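Local coordinates for macrodomain protein (Streptomyces coelicolor, PDB 5E3B) that probably hydrolyses ADP-ribose from ADP-ribosylated thymidines in DNA, at residues Y71-W74 with H75-R78; A130-A133 with A134-A138; G151-W154 with S155-P159. All coordinates share one frame; numbering follows the deposited sequence.

Contact 1 (Y71-W74 with H75-R78)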
loop_
_atom_site.group_PDB
_atom_site.type_symbol
_atom_site.label_atom_id
_atom_site.label_comp_id
_atom_site.label_asym_id
_atom_site.label_seq_id
_atom_site.Cartn_x
_atom_site.Cartn_y
_atom_site.Cartn_z
ATOM N N TYR A 71 1.494 12.535 1.000
ATOM C CA TYR A 71 2.781 11.959 0.708
ATOM C C TYR A 71 3.796 13.022 0.428
ATOM O O TYR A 71 4.939 12.936 0.863
ATOM C CB TYR A 71 2.653 11.019 -0.509
ATOM C CG TYR A 71 3.968 10.540 -1.077
ATOM C CD1 TYR A 71 4.677 9.436 -0.526
ATOM C CD2 TYR A 71 4.553 11.131 -2.174
ATOM C CE1 TYR A 71 5.889 9.010 -1.025
ATOM C CE2 TYR A 71 5.705 10.699 -2.707
ATOM C CZ TYR A 71 6.425 9.623 -2.155
ATOM O OH TYR A 71 7.581 9.202 -2.730
ATOM N N ARG A 72 3.435 13.987 -0.418
ATOM C CA ARG A 72 4.423 15.054 -0.800
ATOM C C ARG A 72 4.799 15.833 0.446
ATOM O O ARG A 72 5.990 16.167 0.581
ATOM C CB ARG A 72 3.827 15.922 -1.898
ATOM C CG ARG A 72 3.616 15.221 -3.217
ATOM C CD ARG A 72 3.446 16.216 -4.315
ATOM N NE ARG A 72 3.077 15.591 -5.595
ATOM C CZ ARG A 72 3.934 15.076 -6.478
ATOM N NH1 ARG A 72 5.182 14.911 -6.229
ATOM N NH2 ARG A 72 3.393 14.545 -7.563
ATOM N N ALA A 73 3.841 16.114 1.323
ATOM C CA ALA A 73 4.131 16.879 2.559
ATOM C C ALA A 73 5.016 16.071 3.476
ATOM O O ALA A 73 6.009 16.561 4.040
ATOM C CB ALA A 73 2.873 17.244 3.235
ATOM N N TRP A 74 4.717 14.778 3.628
ATOM C CA TRP A 74 5.519 13.843 4.409
ATOM C C TRP A 74 6.954 13.815 3.950
ATOM O O TRP A 74 7.870 14.008 4.726
ATOM C CB TRP A 74 4.797 12.511 4.443
ATOM C CG TRP A 74 5.292 11.406 5.344
ATOM C CD1 TRP A 74 5.796 11.531 6.609
ATOM C CD2 TRP A 74 5.201 10.013 5.062
ATOM N NE1 TRP A 74 6.048 10.252 7.141
ATOM C CE2 TRP A 74 5.733 9.310 6.207
ATOM C CE3 TRP A 74 4.780 9.273 3.944
ATOM C CZ2 TRP A 74 5.773 7.928 6.250
ATOM C CZ3 TRP A 74 4.858 7.867 3.967
ATOM C CH2 TRP A 74 5.361 7.232 5.154
ATOM N N HIS A 75 7.173 13.610 2.674
ATOM C CA HIS A 75 8.508 13.643 2.112
ATOM C C HIS A 75 9.178 15.074 2.306
ATOM O O HIS A 75 10.339 15.123 2.720
ATOM C CB HIS A 75 8.423 13.317 0.650
ATOM C CG HIS A 75 9.714 13.487 -0.039
ATOM N ND1 HIS A 75 9.980 14.669 -0.728
ATOM C CD2 HIS A 75 10.836 12.750 -0.099
ATOM C CE1 HIS A 75 11.188 14.609 -1.221
ATOM N NE2 HIS A 75 11.748 13.490 -0.849
ATOM N N ARG A 76 8.426 16.137 2.035
ATOM C CA ARG A 76 9.028 17.478 2.090
ATOM C C ARG A 76 9.553 17.748 3.503
ATOM O O ARG A 76 10.647 18.312 3.683
ATOM C CB ARG A 76 7.999 18.484 1.671
ATOM C CG ARG A 76 8.438 19.929 1.718
ATOM C CD ARG A 76 7.295 20.654 0.981
ATOM N NE ARG A 76 5.959 20.640 1.657
ATOM C CZ ARG A 76 4.746 20.176 1.211
ATOM N NH1 ARG A 76 3.739 20.362 2.050
ATOM N NH2 ARG A 76 4.460 19.494 0.040
ATOM N N ASP A 77 8.867 17.244 4.485
ATOM C CA ASP A 77 9.152 17.518 5.898
ATOM C C ASP A 77 9.934 16.413 6.582
ATOM O O ASP A 77 9.956 16.309 7.812
ATOM C CB ASP A 77 7.821 17.750 6.607
ATOM C CG ASP A 77 7.038 19.002 6.077
ATOM O OD1 ASP A 77 7.634 19.906 5.421
ATOM O OD2 ASP A 77 5.801 19.090 6.296
ATOM N N ARG A 78 10.564 15.551 5.804
ATOM C CA ARG A 78 11.274 14.391 6.301
ATOM C C ARG A 78 12.349 14.741 7.359
ATOM O O ARG A 78 12.600 13.890 8.183
ATOM C CB ARG A 78 11.906 13.620 5.113
ATOM C CG ARG A 78 12.990 14.381 4.348
ATOM C CD ARG A 78 13.278 13.630 3.035
ATOM N NE ARG A 78 14.142 14.268 2.056
ATOM C CZ ARG A 78 13.835 15.308 1.290
ATOM N NH1 ARG A 78 12.678 15.977 1.374
ATOM N NH2 ARG A 78 14.736 15.773 0.400
HETATM O O HOH W 1 7.756 16.345 -1.503
#
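A bend at the third torsion of Arg76 (chi3 66°) folds its guanidinium back along the helix and lays it flat against Ala73. One face of the charged group takes the contact: Ala73 CA stands 3.4 Å above the guanidinium plane of Arg76, toward its rim, and the methyl CB of Ala73 is 3.4 Å from Arg76 NH1. The guanidinium rests as a delocalised cation on the aliphatic surface of Ala73, one turn earlier.

His75 is the other key group. With chi1 at 173°, CG turns away from the backbone N, and the imidazole comes beside a water that joins it to Arg72. The water lies in the ring plane, 2.9 Å from His75 ND1, and donates to Arg72 O at 2.7 Å. That carbonyl also receives Arg76 N at 2.8 Å, the ordinary i to i+4 helix bond, so two donors grip one oxygen. In the backbone, His75 N bonds Tyr71 O, 3.0 Å away.

The helix ends at this point: Asp77 leaves helical backbone angles, though its N still bonds Ala73 O and has a weak second bond to Trp74 O, while Arg78 turns back over His75. Its guanidinium overlaps one face of the imidazole near the rim, with His75 NE2 3.4 Å above the Arg78 plane and over its centre. Arg78 NH1 donates to His75 O at 2.8 Å, and Arg78 N reaches the same oxygen from the opposite face of the carbonyl plane.

This is the C-terminal end of helix 66-76. Phe83, in the loop beyond, meets the rings of Trp74 and His75 edge-to-face, and Trp74 NE1 bonds Asp82. Tyr71 and Trp74 face the sheet, packing on strands 88-94 and 97-105, and Tyr71 OH reaches Asn47 O on strand 40-47.

Contact 2 (A130-A133 with A134-A138)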
loop_
_atom_site.group_PDB
_atom_site.type_symbol
_atom_site.label_atom_id
_atom_site.label_comp_id
_atom_site.label_asym_id
_atom_site.label_seq_id
_atom_site.Cartn_x
_atom_site.Cartn_y
_atom_site.Cartn_z
ATOM N N ALA A 130 -0.656 -4.197 8.626
ATOM C CA ALA A 130 -1.357 -5.209 9.363
ATOM C C ALA A 130 -1.741 -4.712 10.746
ATOM O O ALA A 130 -2.860 -4.936 11.156
ATOM C CB ALA A 130 -0.597 -6.466 9.446
ATOM N N ASP A 131 -0.812 -4.072 11.459
ATOM C CA ASP A 131 -1.168 -3.528 12.815
ATOM C C ASP A 131 -2.382 -2.632 12.715
ATOM O O ASP A 131 -3.319 -2.644 13.531
ATOM C CB ASP A 131 -0.000 -2.821 13.453
ATOM C CG ASP A 131 1.247 -3.751 13.657
ATOM O OD1 ASP A 131 1.082 -4.982 13.825
ATOM O OD2 ASP A 131 2.394 -3.257 13.559
ATOM N N ARG A 132 -2.343 -1.694 11.752
ATOM C CA ARG A 132 -3.447 -0.688 11.625
ATOM C C ARG A 132 -4.728 -1.289 11.144
ATOM O O ARG A 132 -5.836 -0.992 11.632
ATOM C CB ARG A 132 -2.914 0.443 10.753
ATOM C CG ARG A 132 -3.773 1.694 10.577
ATOM C CD ARG A 132 -3.854 2.468 11.880
ATOM N NE ARG A 132 -4.663 3.684 11.637
ATOM C CZ ARG A 132 -5.722 4.059 12.378
ATOM N NH1 ARG A 132 -6.152 3.388 13.409
ATOM N NH2 ARG A 132 -6.354 5.189 12.021
ATOM N N ALA A 133 -4.653 -2.245 10.185
ATOM C CA ALA A 133 -5.832 -2.928 9.693
ATOM C C ALA A 133 -6.430 -3.775 10.761
ATOM O O ALA A 133 -7.678 -3.774 10.894
ATOM C CB ALA A 133 -5.488 -3.754 8.422
ATOM N N ALA A 134 -5.633 -4.348 11.632
ATOM C CA ALA A 134 -6.238 -5.166 12.713
ATOM C C ALA A 134 -7.039 -4.284 13.657
ATOM O O ALA A 134 -8.183 -4.582 13.949
ATOM C CB ALA A 134 -5.192 -5.921 13.417
ATOM N N GLU A 135 -6.461 -3.137 14.050
ATOM C CA GLU A 135 -7.257 -2.283 14.935
ATOM C C GLU A 135 -8.456 -1.659 14.330
ATOM O O GLU A 135 -9.448 -1.478 15.032
ATOM C CB GLU A 135 -6.436 -1.291 15.668
ATOM C CG GLU A 135 -5.868 -0.234 14.863
ATOM C CD GLU A 135 -4.980 0.703 15.683
ATOM O OE1 GLU A 135 -4.796 0.531 16.909
ATOM O OE2 GLU A 135 -4.510 1.639 15.065
ATOM N N LEU A 136 -8.432 -1.371 13.022
ATOM C CA LEU A 136 -9.581 -0.856 12.298
ATOM C C LEU A 136 -10.613 -1.928 11.873
ATOM O O LEU A 136 -11.625 -1.582 11.303
ATOM C CB LEU A 136 -9.130 -0.148 11.028
ATOM C CG LEU A 136 -8.473 1.225 11.256
ATOM C CD1 LEU A 136 -7.909 1.691 9.924
ATOM C CD2 LEU A 136 -9.444 2.312 11.699
ATOM N N GLU A 137 -10.266 -3.182 12.078
ATOM C CA GLU A 137 -11.023 -4.341 11.560
ATOM C C GLU A 137 -11.214 -4.179 10.050
ATOM O O GLU A 137 -12.281 -4.388 9.478
ATOM C CB GLU A 137 -12.371 -4.458 12.300
ATOM C CG GLU A 137 -12.127 -4.853 13.748
ATOM C CD GLU A 137 -13.413 -5.204 14.514
ATOM O OE1 GLU A 137 -14.520 -5.193 13.920
ATOM O OE2 GLU A 137 -13.284 -5.483 15.722
ATOM N N ALA A 138 -10.136 -3.840 9.358
ATOM C CA ALA A 138 -10.218 -3.556 7.957
ATOM C C ALA A 138 -9.821 -4.754 7.099
ATOM O O ALA A 138 -8.951 -5.517 7.463
ATOM C CB ALA A 138 -9.345 -2.371 7.623
#
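Ala133 O accepts the N-H of Ala138 at 2.9 Å, the long bond of a Schellman motif that ends the helix. The short bond inside it runs from Glu137 N to Ala134 O, 3.1 Å, and the chain turns on the positive phi of Glu137 (53°). As expected of this cap, the residues at its two ends also touch through their side chains: Ala133 CB and Ala138 CB are 4.2 Å apart.

On another side of the last turn, Arg132 and Glu135 form a salt bridge one helical turn apart. Arg132 NH1 donates to Glu135 OE2 at 2.9 Å, but the groups are not paired side by side; their planes stand 86° apart, and the nitrogen meets the oxygen from above the carboxylate plane. The bend at chi2 of Arg132 (69°) curls the chain toward the C-terminal turn, where Leu136 lies under one face of the guanidinium. Leu136 CD1 is 4.0 Å from the plane of that group, over its centre, while Glu135 comes at the edge. The guanidinium thus has its charge met by a carboxylate at its edge while a leucine methyl packs on one face.

Helix 119-136 ends here and the chain enters strand 139-143. Arg132 and Leu136 pack on Met41 of strand 40-47, Ala138 touches Val39 just before that strand, and Ala130 meets Ile170 in the loop ahead of strand 172-176.

Contact 3 (G151-W154 with S155-P159)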
loop_
_atom_site.group_PDB
_atom_site.type_symbol
_atom_site.label_atom_id
_atom_site.label_comp_id
_atom_site.label_asym_id
_atom_site.label_seq_id
_atom_site.Cartn_x
_atom_site.Cartn_y
_atom_site.Cartn_z
ATOM N N GLY A 151 8.596 -13.871 -11.141
ATOM C CA GLY A 151 9.495 -12.720 -11.342
ATOM C C GLY A 151 9.966 -12.082 -10.036
ATOM O O GLY A 151 9.249 -12.124 -9.015
ATOM N N GLY A 152 11.132 -11.406 -10.127
ATOM C CA GLY A 152 11.890 -10.825 -9.002
ATOM C C GLY A 152 11.044 -10.104 -7.978
ATOM O O GLY A 152 11.155 -10.402 -6.783
ATOM N N THR A 153 10.134 -9.240 -8.449
ATOM C CA THR A 153 9.298 -8.386 -7.536
ATOM C C THR A 153 8.201 -9.124 -6.756
ATOM O O THR A 153 8.288 -9.222 -5.492
ATOM C CB THR A 153 8.632 -7.223 -8.316
ATOM O OG1 THR A 153 9.648 -6.468 -8.956
ATOM C CG2 THR A 153 7.712 -6.280 -7.379
ATOM N N TRP A 154 7.210 -9.632 -7.467
ATOM C CA TRP A 154 6.006 -10.203 -6.857
ATOM C C TRP A 154 6.369 -11.472 -6.046
ATOM O O TRP A 154 5.660 -11.849 -5.152
ATOM C CB TRP A 154 4.891 -10.469 -7.887
ATOM C CG TRP A 154 3.567 -10.777 -7.332
ATOM C CD1 TRP A 154 2.827 -11.964 -7.434
ATOM C CD2 TRP A 154 2.776 -9.902 -6.564
ATOM N NE1 TRP A 154 1.688 -11.875 -6.691
ATOM C CE2 TRP A 154 1.577 -10.595 -6.220
ATOM C CE3 TRP A 154 2.969 -8.602 -6.096
ATOM C CZ2 TRP A 154 0.631 -10.069 -5.434
ATOM C CZ3 TRP A 154 1.932 -8.037 -5.332
ATOM C CH2 TRP A 154 0.772 -8.783 -5.032
ATOM N N SER A 155 7.449 -12.152 -6.444
ATOM C CA SER A 155 7.863 -13.346 -5.748
ATOM C C SER A 155 8.399 -13.055 -4.379
ATOM O O SER A 155 8.446 -13.950 -3.525
ATOM C CB SER A 155 8.973 -14.012 -6.603
ATOM O OG SER A 155 10.175 -13.320 -6.504
ATOM N N ARG A 156 8.922 -11.857 -4.186
ATOM C CA ARG A 156 9.177 -11.327 -2.816
ATOM C C ARG A 156 7.943 -10.803 -2.104
ATOM O O ARG A 156 7.656 -11.062 -0.872
ATOM C CB ARG A 156 10.205 -10.185 -2.921
ATOM C CG ARG A 156 11.616 -10.681 -2.777
ATOM C CD ARG A 156 12.122 -11.336 -4.024
ATOM N NE ARG A 156 13.473 -11.908 -3.907
ATOM C CZ ARG A 156 14.003 -12.727 -4.827
ATOM N NH1 ARG A 156 13.296 -13.093 -5.909
ATOM N NH2 ARG A 156 15.231 -13.225 -4.662
ATOM N N VAL A 157 7.205 -9.967 -2.818
ATOM C CA VAL A 157 6.080 -9.317 -2.194
ATOM C C VAL A 157 4.955 -10.262 -1.748
ATOM O O VAL A 157 4.490 -10.121 -0.620
ATOM C CB VAL A 157 5.564 -8.107 -3.083
ATOM C CG1 VAL A 157 4.283 -7.515 -2.495
ATOM C CG2 VAL A 157 6.725 -7.083 -3.229
ATOM N N GLU A 158 4.465 -11.206 -2.588
ATOM C CA GLU A 158 3.286 -11.935 -2.255
ATOM C C GLU A 158 3.596 -12.731 -0.938
ATOM O O GLU A 158 2.769 -12.795 -0.068
ATOM C CB GLU A 158 2.595 -12.801 -3.374
ATOM C CG GLU A 158 1.385 -13.499 -2.867
ATOM C CD GLU A 158 0.318 -14.100 -3.820
ATOM O OE1 GLU A 158 0.097 -13.640 -4.887
ATOM O OE2 GLU A 158 -0.488 -14.950 -3.355
ATOM N N PRO A 159 4.777 -13.393 -0.835
ATOM C CA PRO A 159 4.989 -14.074 0.437
ATOM C C PRO A 159 5.005 -13.223 1.670
ATOM O O PRO A 159 4.559 -13.616 2.750
ATOM C CB PRO A 159 6.360 -14.717 0.280
ATOM C CG PRO A 159 6.479 -14.977 -1.163
ATOM C CD PRO A 159 5.818 -13.763 -1.818
#
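Trp154 and Ser155 open helix 154-166 of the macrodomain, directly after the glycine-rich loop that follows strand 139-143; in related macrodomains the corresponding loop borders the ADP-ribose pocket, and it probably does so here. With Val157 they carry most of the contact.

Ser155 ties the loop to the first turn. Its backbone N donates to Gly151 O at 3.1 Å, nearly along the C=O axis. Its hydroxyl doubles back to the same loop: OG sits 2.9 Å from Gly151 O and 3.1 Å from Gly152 O, so one proton has two carbonyls to choose from. Gly151 O is thus approached by both the main chain and the side chain of a single residue.

Trp154 reaches forward along the helix. Its chi1 of -168° sends the indole toward the following turn, where Glu158 meets it twice. The methylene CB of Glu158 lies over one face, 3.9 Å from the centroid of the five-membered ring of Trp154, a CH-pi contact. The carboxylate, its plane 77° from the ring, takes the indole N-H: Trp154 NE1 to Glu158 OE1 is 3.0 Å, through the anti lone pair of that oxygen. The other oxygen, OE2, bonds Tyr26 OH on the edge strand 25-28, so both carboxylate oxygens have a partner.

Val157 crosses the indole at about a right angle and touches its six-membered ring, with CG1 3.7 Å from Trp154 CZ3. Its N donates to Thr153 O, and Glu158 N bonds Trp154 O; these continue the i to i+4 pattern that Ser155 N to Gly151 O begins. The indole itself packs on Arg144 and Ile145 of the preceding loop. After Glu158 the helix is kinked at Pro159, which has no N-H to bond back to the turn before; Pro159 CD lies 3.8 Å from Trp154 O.

From the N terminus the three follow in series; none nests in or crosses another, and each stays within a single continuous stretch, closing no long loop. Contact 1 ends helix 66-76 ahead of the antiparallel strands 88-94 and 97-105 at one side of the sheet. Contact 2 ends helix 119-136 where the chain turns into strand 139-143, near strand 40-47. Contact 3 lies past that strand and starts helix 154-166, reaching the edge strand 25-28. Contacts 2 and 3 thus bracket strand 139-143, their centres about 23 Å apart. Contacts 1 and 3 are about 28 Å apart between centres, and no pair touches.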